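Local coordinates for hypothetical protein PA2201 (Pseudomonas aeruginosa, PDB 2FEF) that is of unknown function but probably serves as an immunity protein, shielding its producer from a DNA-degrading toxin of the PoNe class, at residues I103-A108 and Q162-A167; L152-V157 and V260-V265; R231-L236 and R246-Y251; D178-Y183 and R202-L207. All coordinates share one frame; numbering follows the deposited sequence.

Interaction 1 (I103-A108 and Q162-A167); sequences IYLETA and QELIPA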
# COMPACT_ATOMS: atom_id res chain seq x y z
N ILE B 103 -10.72 4.90 -18.62
CA ILE B 103 -9.95 3.97 -17.81
C ILE B 103 -9.34 2.88 -18.67
O ILE B 103 -8.15 2.60 -18.54
CB ILE B 103 -10.79 3.36 -16.66
CG1 ILE B 103 -11.36 4.50 -15.80
CG2 ILE B 103 -9.94 2.36 -15.79
CD1 ILE B 103 -12.56 4.07 -14.88
N TYR B 104 -10.14 2.30 -19.54
CA TYR B 104 -9.72 1.21 -20.41
C TYR B 104 -8.47 1.56 -21.25
O TYR B 104 -7.57 0.73 -21.41
CB TYR B 104 -10.87 0.77 -21.35
CG TYR B 104 -10.39 -0.33 -22.28
CD1 TYR B 104 -10.30 -1.68 -21.84
CD2 TYR B 104 -9.95 -0.03 -23.57
CE1 TYR B 104 -9.78 -2.67 -22.69
CE2 TYR B 104 -9.44 -1.02 -24.42
CZ TYR B 104 -9.38 -2.32 -23.99
OH TYR B 104 -8.89 -3.25 -24.87
N LEU B 105 -8.40 2.78 -21.74
CA LEU B 105 -7.23 3.15 -22.56
C LEU B 105 -5.95 3.01 -21.77
O LEU B 105 -4.94 2.56 -22.32
CB LEU B 105 -7.35 4.58 -23.11
CG LEU B 105 -8.44 4.82 -24.16
CD1 LEU B 105 -8.27 6.22 -24.70
CD2 LEU B 105 -8.44 3.78 -25.30
N GLU B 106 -6.00 3.35 -20.48
CA GLU B 106 -4.80 3.24 -19.62
C GLU B 106 -4.55 1.85 -19.12
O GLU B 106 -3.39 1.44 -18.92
CB GLU B 106 -4.87 4.22 -18.45
CG GLU B 106 -4.86 5.69 -18.89
CD GLU B 106 -3.63 5.99 -19.70
OE1 GLU B 106 -2.54 5.46 -19.37
OE2 GLU B 106 -3.72 6.77 -20.67
N THR B 107 -5.63 1.12 -18.88
CA THR B 107 -5.51 -0.29 -18.51
C THR B 107 -4.79 -1.05 -19.64
O THR B 107 -3.79 -1.75 -19.41
CB THR B 107 -6.87 -0.92 -18.28
OG1 THR B 107 -7.63 -0.11 -17.36
CG2 THR B 107 -6.73 -2.37 -17.78
N ALA B 108 -5.29 -0.89 -20.86
CA ALA B 108 -4.65 -1.48 -22.03
C ALA B 108 -3.19 -1.00 -22.20
O ALA B 108 -2.30 -1.82 -22.47
CB ALA B 108 -5.47 -1.17 -23.29
N GLN B 162 -11.33 -1.17 -30.11
CA GLN B 162 -10.78 -2.41 -30.70
C GLN B 162 -9.44 -2.22 -31.41
O GLN B 162 -8.74 -3.19 -31.66
CB GLN B 162 -11.74 -2.99 -31.74
CG GLN B 162 -13.09 -3.50 -31.16
CD GLN B 162 -13.86 -4.30 -32.18
OE1 GLN B 162 -13.30 -5.18 -32.85
NE2 GLN B 162 -15.17 -4.02 -32.31
N GLU B 163 -9.13 -0.99 -31.79
CA GLU B 163 -7.85 -0.71 -32.42
C GLU B 163 -6.64 -1.01 -31.51
O GLU B 163 -5.50 -1.09 -31.98
CB GLU B 163 -7.81 0.74 -32.95
CG GLU B 163 -7.30 1.80 -31.92
CD GLU B 163 -8.40 2.33 -31.00
N LEU B 164 -6.87 -1.20 -30.21
CA LEU B 164 -5.78 -1.61 -29.32
C LEU B 164 -5.58 -3.13 -29.22
O LEU B 164 -4.52 -3.61 -28.76
CB LEU B 164 -5.99 -1.03 -27.93
CG LEU B 164 -6.11 0.49 -27.76
CD1 LEU B 164 -6.47 0.75 -26.28
CD2 LEU B 164 -4.78 1.17 -28.15
N ILE B 165 -6.58 -3.88 -29.70
CA ILE B 165 -6.59 -5.33 -29.55
C ILE B 165 -5.40 -6.01 -30.29
O ILE B 165 -4.77 -6.91 -29.72
CB ILE B 165 -7.98 -5.94 -29.98
CG1 ILE B 165 -9.05 -5.60 -28.91
CG2 ILE B 165 -7.86 -7.45 -30.24
CD1 ILE B 165 -10.50 -5.93 -29.37
N PRO B 166 -5.09 -5.59 -31.54
CA PRO B 166 -3.96 -6.26 -32.19
C PRO B 166 -2.64 -6.21 -31.45
O PRO B 166 -2.03 -7.26 -31.33
CB PRO B 166 -3.85 -5.55 -33.56
CG PRO B 166 -5.31 -5.18 -33.84
CD PRO B 166 -5.74 -4.65 -32.48
N ALA B 167 -2.20 -5.05 -30.94
CA ALA B 167 -0.94 -5.03 -30.17
C ALA B 167 -1.06 -5.83 -28.87
O ALA B 167 -0.11 -6.50 -28.45
CB ALA B 167 -0.49 -3.62 -29.86
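Ala108 and Leu164 bring the two backbones nearest, their CA atoms 7.4 Å apart, where helix 97-127 passes the turn that leads into helix 165-172. The backbone coils here, and the bond from Ile165 N to Gln162 O draws this turn together. The contact illustrates how one branched side chain can join two backbones that stand well apart. Leu164 points at the long helix with CG anti to its own carbonyl carbon (chi1 -59°) and the CD1 branch extended beyond it (chi2 174°), which makes that single methyl the touching atom throughout. Leu164 CD1 lies 3.7 Å from Ala108 CB and 3.7 Å from Leu105 CD2; the two leucine side chains run roughly perpendicular. It also comes obliquely to the Tyr104 ring, 3.9 Å from Tyr104 CE2, while the tyrosine and leucine chains lie alongside, running opposite ways. Ala108 CB rests 4.0 Å above the plane of the Tyr104 ring, toward its rim, so methyl, ring and Leu105 together make an apolar seat for Leu164. The phenol hydroxyl is occupied by Leu152 O of helix 146-158. Leu87 of helix 66-93 packs on Tyr104 as well, and Ile165 touches Val157 of helix 146-158, setting the contact among helices of an all-helical fold.

Interaction 2 (L152-V157 and V260-V265); sequences LLAMGV and VSALGV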
# COMPACT_ATOMS: atom_id res chain seq x y z
N LEU B 152 -9.51 -7.58 -21.35
CA LEU B 152 -8.83 -6.72 -22.34
C LEU B 152 -9.53 -6.79 -23.70
O LEU B 152 -9.72 -5.75 -24.35
CB LEU B 152 -7.35 -7.11 -22.47
CG LEU B 152 -6.52 -6.58 -21.30
CD1 LEU B 152 -5.13 -7.31 -21.39
CD2 LEU B 152 -6.40 -5.07 -21.37
N LEU B 153 -9.89 -8.00 -24.14
CA LEU B 153 -10.50 -8.12 -25.47
C LEU B 153 -11.96 -7.71 -25.42
O LEU B 153 -12.39 -6.90 -26.23
CB LEU B 153 -10.33 -9.54 -26.07
CG LEU B 153 -8.99 -9.77 -26.79
CD1 LEU B 153 -7.77 -9.36 -25.93
CD2 LEU B 153 -8.85 -11.18 -27.26
N ALA B 154 -12.72 -8.24 -24.45
CA ALA B 154 -14.17 -7.94 -24.40
C ALA B 154 -14.44 -6.46 -24.12
O ALA B 154 -15.36 -5.86 -24.72
CB ALA B 154 -14.87 -8.83 -23.35
N MSE B 155 -13.61 -5.84 -23.25
CA MSE B 155 -13.87 -4.44 -22.90
C MSE B 155 -13.38 -3.58 -24.03
O MSE B 155 -13.92 -2.52 -24.25
CB MSE B 155 -13.30 -4.01 -21.54
CG MSE B 155 -13.86 -4.75 -20.27
SE MSE B 155 -15.87 -4.78 -20.33
CE MSE B 155 -16.24 -6.51 -21.05
N GLY B 156 -12.38 -4.05 -24.76
CA GLY B 156 -11.98 -3.37 -26.03
C GLY B 156 -13.16 -3.23 -27.00
O GLY B 156 -13.36 -2.18 -27.61
N VAL B 157 -13.87 -4.31 -27.21
CA VAL B 157 -15.06 -4.34 -28.05
C VAL B 157 -16.21 -3.48 -27.46
O VAL B 157 -16.83 -2.66 -28.16
CB VAL B 157 -15.55 -5.81 -28.22
CG1 VAL B 157 -16.90 -5.84 -28.98
CG2 VAL B 157 -14.53 -6.68 -28.99
N VAL B 260 -20.42 -12.53 -23.59
CA VAL B 260 -21.75 -12.48 -24.26
C VAL B 260 -22.06 -11.05 -24.73
O VAL B 260 -22.53 -10.83 -25.86
CB VAL B 260 -22.88 -13.01 -23.33
CG1 VAL B 260 -24.26 -13.02 -24.06
CG2 VAL B 260 -22.56 -14.40 -22.83
N SER B 261 -21.82 -10.08 -23.86
CA SER B 261 -22.08 -8.68 -24.23
C SER B 261 -21.21 -8.26 -25.42
O SER B 261 -21.74 -7.65 -26.37
CB SER B 261 -21.88 -7.75 -23.02
OG SER B 261 -22.55 -8.30 -21.87
N ALA B 262 -19.91 -8.61 -25.41
CA ALA B 262 -19.03 -8.25 -26.54
C ALA B 262 -19.46 -8.98 -27.82
O ALA B 262 -19.43 -8.41 -28.91
CB ALA B 262 -17.57 -8.53 -26.19
N LEU B 263 -19.90 -10.23 -27.69
CA LEU B 263 -20.41 -10.95 -28.88
C LEU B 263 -21.61 -10.24 -29.51
O LEU B 263 -21.76 -10.23 -30.73
CB LEU B 263 -20.72 -12.43 -28.55
CG LEU B 263 -19.49 -13.31 -28.27
CD1 LEU B 263 -19.86 -14.64 -27.55
CD2 LEU B 263 -18.68 -13.58 -29.54
N GLY B 264 -22.46 -9.61 -28.69
CA GLY B 264 -23.57 -8.82 -29.19
C GLY B 264 -23.14 -7.63 -30.07
O GLY B 264 -23.76 -7.34 -31.09
N VAL B 265 -22.09 -6.95 -29.67
CA VAL B 265 -21.55 -5.86 -30.48
C VAL B 265 -20.99 -6.42 -31.79
O VAL B 265 -21.25 -5.87 -32.87
CB VAL B 265 -20.45 -5.08 -29.71
CG1 VAL B 265 -19.80 -3.99 -30.62
CG2 VAL B 265 -21.05 -4.43 -28.43
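Val157 and Val265 adopt nearly the same side-chain torsion, each placing CG1 anti to its backbone N (chi1 174° and 176°), and this turns the CG1 branch of Val157 onto the opposing helix. Val157 CG1 lies 3.7 Å from Val265 CB, and the two valines overlap flank to flank, pointing in contrary senses. The same methyl sits 3.6 Å from Ala262 O, so it packs against backbone as well as side chain. One turn earlier the helices close in on two alanines. Ala154 and Ala262 have CA atoms 5.3 Å apart, the nearest such pair of the contact, and their CB atoms touch at 3.9 Å. Ala262 points directly across, its CB also lying 3.8 Å from Ala154 O and 3.9 Å from Val157 CB; this small methyl therefore fits between the backbone carbonyl of Ala154 and the stem of the valine. The example shows how small residues allow two helices to approach until backbone atoms themselves form part of the interface. Here the local axes come within 8.7 Å and their N-to-C directions differ by 43°. The surface is apolar and largely buried, and it depends on shape rather than on polar bonds between the two segments. Beyond the two ends of 260-265, Met258 packs on Ala154 and Leu266 on Val157, prolonging the pairing of helices 146-158 and 258-267. Helix 179-189 covers a flank, with Leu184 touching both Leu153 and Ala262, so three helices meet around this point.

Interaction 3 (R231-L236 and R246-Y251); sequences REFFQL and RLTGPY
Arg246 lays its aliphatic and charged parts over one face of Phe233. Arg246 CD stands almost exactly above the ring centre of Phe233, 3.3 Å from the centroid and 2° off the normal, a close CH-pi contact. Phe233 CG lies opposite its backbone N (chi1 176°), which carries the ring out toward the arginine. Beyond CD the guanidinium lies flat on the ring, the planes only 7° apart, and forms an off-centre cation-pi pair in which Arg246 CZ is 4.4 Å from the Phe233 centroid. Thr248 adds its methyl, with CG2 3.6 Å from Phe233 CZ, approaching obliquely. Phe234 completes the first shell: its CE2 is 4.0 Å from Arg246 NH2, and its ring is steeply inclined to the guanidinium. That same Phe234 ring carries Phe233 CD2 over its centre, 3.6 Å above the plane, which supports the stacked ring at its border. In the next shell, Gln229 O accepts from Arg246 NE and a weak bond joins Arg246 NH1 to Leu247 O. Tyr230 makes a further cation-pi contact with Arg246, while Trp255 and His279 meet the Phe234 ring. The result is a parallel guanidinium-ring stack with off-centre cation-pi character, joining the C-terminal part of helix 223-234 to the irregular 246-251 segment in the PoNi-like C-terminal region.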
# COMPACT_ATOMS: atom_id res chain seq x y z
N ARG B 231 -26.25 -16.63 -13.81
CA ARG B 231 -27.29 -16.48 -12.82
C ARG B 231 -27.31 -17.63 -11.81
O ARG B 231 -27.33 -17.37 -10.62
CB ARG B 231 -28.68 -16.24 -13.46
CG ARG B 231 -29.74 -15.91 -12.39
CD ARG B 231 -31.06 -15.52 -13.00
NE ARG B 231 -32.18 -15.96 -12.14
CZ ARG B 231 -33.40 -16.29 -12.57
NH1 ARG B 231 -33.72 -16.22 -13.87
NH2 ARG B 231 -34.30 -16.69 -11.69
N GLU B 232 -27.29 -18.87 -12.30
CA GLU B 232 -27.32 -20.05 -11.42
C GLU B 232 -26.02 -20.25 -10.63
O GLU B 232 -26.02 -20.82 -9.52
CB GLU B 232 -27.69 -21.30 -12.21
CG GLU B 232 -29.17 -21.28 -12.60
CD GLU B 232 -29.59 -22.38 -13.58
OE1 GLU B 232 -28.77 -23.24 -13.98
OE2 GLU B 232 -30.79 -22.39 -13.95
N PHE B 233 -24.92 -19.80 -11.21
CA PHE B 233 -23.63 -19.88 -10.52
C PHE B 233 -23.62 -18.90 -9.33
O PHE B 233 -23.29 -19.29 -8.21
CB PHE B 233 -22.49 -19.52 -11.48
CG PHE B 233 -21.14 -19.49 -10.80
CD1 PHE B 233 -20.59 -20.66 -10.31
CD2 PHE B 233 -20.47 -18.29 -10.59
CE1 PHE B 233 -19.36 -20.65 -9.64
CE2 PHE B 233 -19.25 -18.26 -9.93
CZ PHE B 233 -18.68 -19.45 -9.46
N PHE B 234 -24.01 -17.65 -9.57
CA PHE B 234 -23.89 -16.64 -8.53
C PHE B 234 -25.03 -16.76 -7.50
O PHE B 234 -25.00 -16.12 -6.45
CB PHE B 234 -23.74 -15.22 -9.13
CG PHE B 234 -22.38 -14.97 -9.73
CD1 PHE B 234 -21.24 -14.90 -8.92
CD2 PHE B 234 -22.24 -14.80 -11.12
CE1 PHE B 234 -19.96 -14.67 -9.50
CE2 PHE B 234 -21.01 -14.58 -11.71
CZ PHE B 234 -19.83 -14.51 -10.90
N GLN B 235 -26.02 -17.58 -7.81
CA GLN B 235 -27.06 -17.92 -6.85
C GLN B 235 -26.59 -18.94 -5.80
O GLN B 235 -27.21 -19.07 -4.73
CB GLN B 235 -28.30 -18.44 -7.58
CG GLN B 235 -29.25 -17.30 -7.92
CD GLN B 235 -30.42 -17.71 -8.79
OE1 GLN B 235 -30.42 -18.77 -9.46
NE2 GLN B 235 -31.44 -16.86 -8.80
N LEU B 236 -25.52 -19.68 -6.10
CA LEU B 236 -24.98 -20.64 -5.13
C LEU B 236 -24.33 -19.83 -4.00
O LEU B 236 -23.88 -18.72 -4.24
CB LEU B 236 -23.87 -21.51 -5.78
CG LEU B 236 -24.21 -22.38 -7.00
CD1 LEU B 236 -22.93 -23.06 -7.60
CD2 LEU B 236 -25.35 -23.39 -6.72
N ARG B 246 -15.85 -23.98 -12.14
CA ARG B 246 -15.94 -22.75 -12.90
C ARG B 246 -14.81 -21.75 -12.59
O ARG B 246 -14.47 -21.44 -11.43
CB ARG B 246 -17.32 -22.11 -12.72
CG ARG B 246 -17.56 -20.97 -13.72
CD ARG B 246 -18.45 -19.98 -13.04
NE ARG B 246 -19.10 -18.95 -13.85
CZ ARG B 246 -18.66 -17.70 -13.98
NH1 ARG B 246 -17.51 -17.28 -13.43
NH2 ARG B 246 -19.43 -16.83 -14.64
N LEU B 247 -14.19 -21.25 -13.65
CA LEU B 247 -13.19 -20.23 -13.49
C LEU B 247 -13.89 -18.98 -12.97
O LEU B 247 -15.02 -18.66 -13.38
CB LEU B 247 -12.52 -19.91 -14.83
CG LEU B 247 -11.32 -18.95 -14.79
CD1 LEU B 247 -10.16 -19.68 -14.11
CD2 LEU B 247 -10.96 -18.52 -16.20
N THR B 248 -13.24 -18.28 -12.06
CA THR B 248 -13.72 -16.95 -11.62
C THR B 248 -12.56 -15.96 -11.75
O THR B 248 -11.38 -16.36 -11.78
CB THR B 248 -14.24 -16.97 -10.16
OG1 THR B 248 -13.15 -17.30 -9.28
CG2 THR B 248 -15.41 -18.00 -10.00
N GLY B 249 -12.88 -14.69 -11.83
CA GLY B 249 -11.85 -13.64 -11.99
C GLY B 249 -12.30 -12.42 -11.21
O GLY B 249 -12.79 -11.45 -11.80
N PRO B 250 -12.15 -12.45 -9.87
CA PRO B 250 -12.65 -11.32 -9.07
C PRO B 250 -11.84 -10.03 -9.31
O PRO B 250 -12.30 -8.96 -8.94
CB PRO B 250 -12.45 -11.79 -7.63
CG PRO B 250 -11.30 -12.75 -7.71
CD PRO B 250 -11.56 -13.49 -9.01
N TYR B 251 -10.66 -10.14 -9.93
CA TYR B 251 -9.84 -8.94 -10.19
C TYR B 251 -10.11 -8.26 -11.54
O TYR B 251 -9.60 -7.14 -11.76
CB TYR B 251 -8.32 -9.24 -10.06
CG TYR B 251 -7.93 -9.60 -8.65
CD1 TYR B 251 -7.55 -8.59 -7.75
CD2 TYR B 251 -7.94 -10.95 -8.20
CE1 TYR B 251 -7.17 -8.90 -6.44
CE2 TYR B 251 -7.60 -11.27 -6.87
CZ TYR B 251 -7.21 -10.24 -6.01
OH TYR B 251 -6.83 -10.48 -4.72

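Interaction 4 (D178-Y183 and R202-L207); sequences DRLLDY and RPFGQL
Phe204 and Leu207 reach from one short helical stretch to Leu180, the residue of the opposing segment that meets both. Reading along 202-207, the backbone of Arg202 pairs with Leu247, outside this contact. The peptide bond leading from it into Pro203 is cis, and Pro203 CG lies 3.9 Å above the centre of the Phe204 ring, so the proline covers one face of its own neighbour. Phe204 then extends toward helix 179-189, where Leu180 CD2 approaches its ring obliquely, 3.6 Å from Phe204 CD2 and 3.8 Å from Phe204 CE2. The chain next continues as a short 3-10 segment, with Leu207 N bonded to Phe204 O, and this brings Leu207 round to the same side as Phe204. Its CD1 is 4.0 Å from Leu180 CD1. Leu180 thus divides its two methyls between two partners: CG opposite the backbone N (chi1 173°) carries the fork across, and chi2 of 64° sets its methyls toward them. The case illustrates how a forked leucine can bind a turn at two points. Two residues before Leu180, Asp178 occupies the N-cap of helix 179-189, its OD1 accepting a weak though nearly straight bond from Leu181 N; the carboxylate also receives Tyr146 OH and Phe199 N, so this buried acid has several partners. Around the contact, Tyr146 and Leu150 touch Leu180, and Tyr146, Tyr225 and Glu259 touch Phe204, placing the pair where helices 146-158, 223-234 and 258-267 close around helices 179-189 and 201-204.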
# COMPACT_ATOMS: atom_id res chain seq x y z
N ASP B 178 -7.30 -18.73 -27.31
CA ASP B 178 -8.19 -19.86 -27.56
C ASP B 178 -9.42 -19.44 -28.38
O ASP B 178 -9.46 -18.33 -28.90
CB ASP B 178 -8.57 -20.56 -26.24
CG ASP B 178 -9.58 -19.78 -25.40
OD1 ASP B 178 -9.74 -18.54 -25.57
OD2 ASP B 178 -10.20 -20.42 -24.52
N ARG B 179 -10.41 -20.32 -28.49
CA ARG B 179 -11.52 -20.07 -29.42
C ARG B 179 -12.25 -18.77 -29.10
O ARG B 179 -12.44 -17.92 -29.98
CB ARG B 179 -12.50 -21.24 -29.42
CG ARG B 179 -13.69 -21.02 -30.41
CD ARG B 179 -14.50 -22.28 -30.60
NE ARG B 179 -13.84 -23.23 -31.48
CZ ARG B 179 -14.33 -24.44 -31.78
NH1 ARG B 179 -15.47 -24.84 -31.24
NH2 ARG B 179 -13.67 -25.24 -32.62
N LEU B 180 -12.63 -18.60 -27.84
CA LEU B 180 -13.34 -17.38 -27.42
C LEU B 180 -12.52 -16.11 -27.66
O LEU B 180 -13.03 -15.14 -28.24
CB LEU B 180 -13.81 -17.46 -25.95
CG LEU B 180 -14.41 -16.15 -25.40
CD1 LEU B 180 -15.70 -15.73 -26.13
CD2 LEU B 180 -14.64 -16.23 -23.90
N LEU B 181 -11.26 -16.11 -27.24
CA LEU B 181 -10.43 -14.92 -27.44
C LEU B 181 -10.27 -14.62 -28.94
O LEU B 181 -10.27 -13.44 -29.34
CB LEU B 181 -9.04 -15.05 -26.76
CG LEU B 181 -9.02 -15.13 -25.22
CD1 LEU B 181 -7.57 -15.34 -24.67
CD2 LEU B 181 -9.77 -13.93 -24.56
N ASP B 182 -10.13 -15.67 -29.75
CA ASP B 182 -10.11 -15.49 -31.21
C ASP B 182 -11.40 -14.88 -31.78
O ASP B 182 -11.32 -13.97 -32.62
CB ASP B 182 -9.77 -16.80 -31.95
CG ASP B 182 -8.29 -17.18 -31.84
OD1 ASP B 182 -7.48 -16.38 -31.32
OD2 ASP B 182 -7.94 -18.30 -32.29
N TYR B 183 -12.57 -15.35 -31.34
CA TYR B 183 -13.84 -14.71 -31.70
C TYR B 183 -13.92 -13.25 -31.27
O TYR B 183 -14.35 -12.40 -32.04
CB TYR B 183 -15.05 -15.48 -31.16
CG TYR B 183 -15.49 -16.57 -32.11
CD1 TYR B 183 -14.76 -17.74 -32.25
CD2 TYR B 183 -16.66 -16.43 -32.86
CE1 TYR B 183 -15.16 -18.75 -33.12
CE2 TYR B 183 -17.07 -17.44 -33.74
CZ TYR B 183 -16.31 -18.59 -33.86
OH TYR B 183 -16.68 -19.59 -34.73
N ARG B 202 -14.86 -24.73 -18.14
CA ARG B 202 -15.91 -24.28 -17.20
C ARG B 202 -15.60 -22.80 -16.89
O ARG B 202 -14.66 -22.53 -16.17
CB ARG B 202 -15.83 -25.09 -15.90
CG ARG B 202 -16.48 -26.48 -15.92
CD ARG B 202 -15.98 -27.45 -16.99
NE ARG B 202 -14.60 -27.92 -16.83
CZ ARG B 202 -14.11 -29.04 -17.37
NH1 ARG B 202 -12.84 -29.37 -17.19
NH2 ARG B 202 -14.89 -29.84 -18.10
N PRO B 203 -16.40 -21.85 -17.39
CA PRO B 203 -17.67 -21.98 -18.11
C PRO B 203 -17.61 -22.07 -19.64
O PRO B 203 -18.62 -22.37 -20.26
CB PRO B 203 -18.39 -20.69 -17.73
CG PRO B 203 -17.31 -19.65 -17.64
CD PRO B 203 -16.06 -20.43 -17.12
N PHE B 204 -16.47 -21.78 -20.23
CA PHE B 204 -16.43 -21.42 -21.64
C PHE B 204 -16.68 -22.53 -22.67
O PHE B 204 -17.01 -22.23 -23.82
CB PHE B 204 -15.14 -20.66 -21.94
CG PHE B 204 -14.94 -19.45 -21.08
CD1 PHE B 204 -13.91 -19.42 -20.14
CD2 PHE B 204 -15.79 -18.34 -21.19
CE1 PHE B 204 -13.72 -18.30 -19.31
CE2 PHE B 204 -15.57 -17.21 -20.40
CZ PHE B 204 -14.58 -17.20 -19.46
N GLY B 205 -16.54 -23.79 -22.27
CA GLY B 205 -16.90 -24.92 -23.13
C GLY B 205 -18.38 -24.93 -23.50
O GLY B 205 -18.76 -25.50 -24.52
N GLN B 206 -19.20 -24.28 -22.67
CA GLN B 206 -20.66 -24.19 -22.88
C GLN B 206 -21.06 -23.24 -24.01
O GLN B 206 -22.25 -23.13 -24.34
CB GLN B 206 -21.38 -23.79 -21.57
CG GLN B 206 -21.16 -24.81 -20.42
CD GLN B 206 -21.79 -26.15 -20.73
OE1 GLN B 206 -21.10 -27.16 -20.87
NE2 GLN B 206 -23.11 -26.17 -20.87
N LEU B 207 -20.06 -22.56 -24.60
CA LEU B 207 -20.22 -21.75 -25.81
C LEU B 207 -20.10 -22.56 -27.10
O LEU B 207 -20.35 -22.03 -28.20
CB LEU B 207 -19.20 -20.60 -25.83
CG LEU B 207 -19.34 -19.53 -24.73
CD1 LEU B 207 -18.22 -18.50 -24.77
CD2 LEU B 207 -20.67 -18.81 -24.83

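In the fold
Helix 146-158 is the thread that connects much of this arrangement. Interactions 1 and 2, with centres 12 Å apart, are joined by a probable hydrogen bond between Tyr104 OH and Leu152 O at 2.7 Å, and their segments alternate along the chain. Interaction 2 in turn packs on interaction 4, Leu153 CD2 lying 3.4 Å from Leu181 O. Interactions 3 and 4 meet through Leu247 N and Arg202 O, 2.9 Å apart, and both are nested within the chain loop that interaction 2 closes. Interactions 1 and 3 lie on opposite sides of the chain's centre, about 26 Å between centres, yet the series of direct contacts 1-2-4-3 connects them.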